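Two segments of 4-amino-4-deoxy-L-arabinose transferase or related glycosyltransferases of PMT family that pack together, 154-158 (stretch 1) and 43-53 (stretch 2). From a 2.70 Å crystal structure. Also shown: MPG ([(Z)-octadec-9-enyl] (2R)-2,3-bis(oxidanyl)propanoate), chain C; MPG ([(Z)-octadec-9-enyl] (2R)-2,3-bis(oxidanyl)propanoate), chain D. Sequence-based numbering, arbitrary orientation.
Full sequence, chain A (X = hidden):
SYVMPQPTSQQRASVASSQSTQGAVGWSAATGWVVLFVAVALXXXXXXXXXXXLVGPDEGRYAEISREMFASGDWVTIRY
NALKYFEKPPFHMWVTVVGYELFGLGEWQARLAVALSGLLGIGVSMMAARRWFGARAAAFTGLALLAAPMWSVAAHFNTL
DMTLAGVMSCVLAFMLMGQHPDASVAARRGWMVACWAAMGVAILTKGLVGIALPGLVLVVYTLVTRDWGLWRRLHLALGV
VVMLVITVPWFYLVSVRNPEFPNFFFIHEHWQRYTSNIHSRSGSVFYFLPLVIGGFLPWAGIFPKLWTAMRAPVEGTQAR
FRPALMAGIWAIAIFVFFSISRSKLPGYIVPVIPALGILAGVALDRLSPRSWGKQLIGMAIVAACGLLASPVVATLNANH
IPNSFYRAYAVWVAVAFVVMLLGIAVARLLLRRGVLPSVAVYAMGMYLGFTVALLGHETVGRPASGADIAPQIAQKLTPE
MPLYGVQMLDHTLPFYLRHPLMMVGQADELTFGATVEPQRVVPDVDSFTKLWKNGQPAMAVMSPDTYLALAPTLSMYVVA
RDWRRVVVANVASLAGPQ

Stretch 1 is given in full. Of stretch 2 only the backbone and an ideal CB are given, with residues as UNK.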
# COMPACT_ATOMS: atom_id res chain seq x y z
N ALA A 154 5.71 0.53 1.48
CA ALA A 154 4.33 0.13 1.27
C ALA A 154 3.53 0.20 2.57
O ALA A 154 2.32 0.47 2.54
CB ALA A 154 4.27 -1.27 0.67
N ALA A 155 4.18 -0.04 3.71
CA ALA A 155 3.51 0.06 4.99
C ALA A 155 3.17 1.50 5.36
O ALA A 155 2.30 1.71 6.21
CB ALA A 155 4.38 -0.56 6.09
N HIS A 156 3.84 2.48 4.75
CA HIS A 156 3.56 3.89 5.02
C HIS A 156 2.90 4.60 3.85
O HIS A 156 2.88 5.84 3.81
CB HIS A 156 4.85 4.61 5.42
CG HIS A 156 5.32 4.27 6.80
ND1 HIS A 156 5.70 2.99 7.16
CD2 HIS A 156 5.46 5.03 7.91
CE1 HIS A 156 6.06 2.99 8.43
NE2 HIS A 156 5.92 4.21 8.90
N PHE A 157 2.36 3.85 2.89
CA PHE A 157 1.75 4.42 1.69
C PHE A 157 0.34 3.88 1.57
O PHE A 157 0.15 2.67 1.41
CB PHE A 157 2.58 4.09 0.45
CG PHE A 157 2.14 4.82 -0.78
CD1 PHE A 157 2.56 6.12 -1.01
CD2 PHE A 157 1.30 4.22 -1.70
CE1 PHE A 157 2.16 6.80 -2.14
CE2 PHE A 157 0.90 4.89 -2.84
CZ PHE A 157 1.33 6.19 -3.06
N ASN A 158 -0.65 4.77 1.64
CA ASN A 158 -2.05 4.35 1.74
C ASN A 158 -2.54 3.69 0.46
O ASN A 158 -3.04 4.36 -0.45
CB ASN A 158 -2.94 5.55 2.09
CG ASN A 158 -4.38 5.14 2.34
OD1 ASN A 158 -4.66 3.98 2.64
ND2 ASN A 158 -5.29 6.10 2.22
N UNK A 43 8.21 4.83 17.17
CA UNK A 43 8.01 6.27 17.07
C UNK A 43 8.30 6.75 15.65
O UNK A 43 7.58 7.60 15.11
CB UNK A 43 8.90 7.01 18.07
N UNK A 44 9.32 6.18 15.00
CA UNK A 44 9.56 6.55 13.61
C UNK A 44 8.46 5.98 12.73
O UNK A 44 8.06 6.60 11.74
CB UNK A 44 10.93 6.06 13.14
N UNK A 45 7.92 4.82 13.11
CA UNK A 45 6.90 4.16 12.31
C UNK A 45 5.64 5.02 12.18
O UNK A 45 5.06 5.13 11.10
CB UNK A 45 6.55 2.80 12.92
N UNK A 46 5.22 5.65 13.28
CA UNK A 46 3.96 6.39 13.28
C UNK A 46 4.13 7.88 12.97
O UNK A 46 3.33 8.44 12.23
CB UNK A 46 3.27 6.23 14.64
N UNK A 47 5.17 8.52 13.52
CA UNK A 47 5.40 9.93 13.23
C UNK A 47 5.54 10.15 11.72
O UNK A 47 4.91 11.05 11.15
CB UNK A 47 6.65 10.43 13.96
N UNK A 48 6.34 9.31 11.06
CA UNK A 48 6.53 9.43 9.62
C UNK A 48 5.22 9.30 8.84
O UNK A 48 5.17 9.70 7.67
CB UNK A 48 7.52 8.37 9.14
N UNK A 49 4.17 8.76 9.46
CA UNK A 49 2.88 8.70 8.78
C UNK A 49 2.33 10.09 8.49
O UNK A 49 1.68 10.29 7.45
CB UNK A 49 1.88 7.91 9.62
N UNK A 50 2.57 11.05 9.38
CA UNK A 50 1.92 12.36 9.31
C UNK A 50 2.88 13.45 8.84
O UNK A 50 2.85 14.58 9.33
CB UNK A 50 1.34 12.73 10.68
N UNK A 51 3.75 13.12 7.88
CA UNK A 51 4.73 14.09 7.40
C UNK A 51 4.73 14.23 5.88
O UNK A 51 5.62 14.88 5.33
CB UNK A 51 6.13 13.69 7.88
N UNK A 52 3.74 13.66 5.20
CA UNK A 52 3.59 13.84 3.76
C UNK A 52 2.13 14.11 3.44
O UNK A 52 1.23 13.55 4.08
CB UNK A 52 4.09 12.61 3.00
N UNK A 53 1.89 14.98 2.46
CA UNK A 53 0.54 15.12 1.94
C UNK A 53 0.16 13.89 1.13
O UNK A 53 1.02 13.13 0.68
CB UNK A 53 0.42 16.38 1.09
C2 MPG C . 2.73 13.20 13.93
C3 MPG C . 1.60 12.46 14.64
C4 MPG C . 1.74 10.95 14.56
C5 MPG C . 0.49 10.24 15.12
C6 MPG C . 0.74 8.77 15.50
C7 MPG C . -0.50 8.14 16.16
C8 MPG C . -0.28 6.65 16.53
C9 MPG C . -1.61 5.92 16.83
C10 MPG C . -1.43 4.38 16.92
C11 MPG C . -2.78 3.62 16.91
C12 MPG C . -2.61 2.09 17.19
C1 MPG C . 2.52 14.71 13.91
C2 MPG D . 14.09 10.86 9.93
C3 MPG D . 12.70 10.39 10.34
C4 MPG D . 11.95 11.43 11.16
C5 MPG D . 11.00 10.78 12.18
C6 MPG D . 10.76 11.67 13.41
C1 MPG D . 15.15 9.77 10.12

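Position 43 lies on a helical turn, and its CB has nothing of stretch 1 within 5.5 Å. Many residues would suit. It is Val43.

At position 44 the CB points sideways, again with nothing of stretch 1 within 5.5 Å. Stretch 1 sets little limit here, so many helix-compatible side chains would suit. It is Val44, and its part here is played by its backbone O.

Position 45 is helical. Its CB also points sideways, but sits 4.3 Å from His156 NE2, with the CB of Ala155 further along. Leu could touch the imidazole; only a longer chain or a large aromatic could also reach Ala155. It is Trp45. With chi1 in the t rotamer, the ring comes nearer to stretch 1, and Trp45 CZ2 packs 3.5 Å from Ala155 CB. The edge of His156 meets the face of the indole, with His156 CE1 3.3 Å from Trp45 CD2 and the planes at 73°. The same imidazole donates from His156 NE2 to Trp45 O at 2.5 Å, a weak hydrogen bond with an N-H...acceptor angle of 130°.

Positions 46 and 47 point away from stretch 1, so stretch 1 sets little limit on them. The lipid chains nearby favour apolar residues. They are Phe46, with CD1 3.6 Å from C8 of MPG (chain C), and Val47, with CG1 3.7 Å from C6 of MPG (chain D).

Position 48 points toward stretch 1, its CB 4.1 Å from His156 CD2. The imidazole leaves little depth, so Gly, Ala, Ser or Cys seems likely. It is Ser48. In the p rotamer Ser48 OG turns back to Val44 O, a very short hydrogen bond of 2.4 Å. Ser48 OG also lies 3.1 Å from His156 CD2.

At position 49 the CB is sideways, 4.9 Å from His156 CD2. A branched or flexible apolar chain could close the gap. It is Leu49, whose CD2 comes 3.5 Å from His156 CD2.

Position 52 has an extended backbone and points toward stretch 1, but from a distance. The carbonyl of His156 offers an acceptor. A long donor such as Arg or Lys, or perhaps Gln, would suit. It is Arg52, whose NH2 donates to His156 O at 3.0 Å, near the guanidinium plane, and lies 4.0 Å from Phe157 CD1.

Positions 50, 51 and 53 are out of reach of stretch 1, which leaves the choice open. They are Asp50, with OD2 3.3 Å from C1 of MPG (chain C), Met51, with CE 3.6 Å from C5 of MPG (chain D), and His53.

Stretch 2 (43-53) VVWFVSLDMRH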
# COMPACT_ATOMS: atom_id res chain seq x y z
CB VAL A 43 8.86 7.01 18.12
CG1 VAL A 43 10.33 6.65 17.98
CG2 VAL A 43 8.65 8.51 18.01
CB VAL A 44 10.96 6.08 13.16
CG1 VAL A 44 11.13 6.25 11.65
CG2 VAL A 44 12.03 6.87 13.89
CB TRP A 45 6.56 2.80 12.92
CG TRP A 45 5.68 1.94 12.08
CD1 TRP A 45 4.32 1.88 12.12
CD2 TRP A 45 6.09 0.99 11.09
NE1 TRP A 45 3.86 0.96 11.21
CE2 TRP A 45 4.93 0.40 10.57
CE3 TRP A 45 7.34 0.59 10.60
CZ2 TRP A 45 4.98 -0.57 9.57
CZ3 TRP A 45 7.38 -0.38 9.61
CH2 TRP A 45 6.21 -0.95 9.11
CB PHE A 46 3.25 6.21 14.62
CG PHE A 46 2.66 4.84 14.80
CD1 PHE A 46 1.43 4.53 14.24
CD2 PHE A 46 3.35 3.86 15.49
CE1 PHE A 46 0.89 3.26 14.39
CE2 PHE A 46 2.81 2.59 15.63
CZ PHE A 46 1.58 2.30 15.08
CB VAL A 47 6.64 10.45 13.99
CG1 VAL A 47 7.07 11.81 13.46
CG2 VAL A 47 6.34 10.52 15.48
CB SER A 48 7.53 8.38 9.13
OG SER A 48 7.13 7.08 9.54
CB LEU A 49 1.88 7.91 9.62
CG LEU A 49 2.07 6.40 9.73
CD1 LEU A 49 0.99 5.81 10.63
CD2 LEU A 49 2.02 5.76 8.35
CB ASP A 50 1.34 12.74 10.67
CG ASP A 50 0.30 13.83 10.57
OD1 ASP A 50 -0.46 13.86 9.57
OD2 ASP A 50 0.24 14.68 11.49
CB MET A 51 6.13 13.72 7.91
CG MET A 51 6.22 13.79 9.43
SD MET A 51 7.88 14.03 10.08
CE MET A 51 8.51 12.36 10.07
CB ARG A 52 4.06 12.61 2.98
CG ARG A 52 5.49 12.17 3.26
CD ARG A 52 5.86 10.95 2.43
NE ARG A 52 5.00 9.80 2.72
CZ ARG A 52 3.99 9.41 1.94
NH1 ARG A 52 3.71 10.07 0.82
NH2 ARG A 52 3.26 8.35 2.28
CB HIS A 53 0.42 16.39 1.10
CG HIS A 53 0.47 17.65 1.89
ND1 HIS A 53 1.64 18.37 2.07
CD2 HIS A 53 -0.49 18.32 2.57
CE1 HIS A 53 1.39 19.43 2.82
NE2 HIS A 53 0.10 19.42 3.14
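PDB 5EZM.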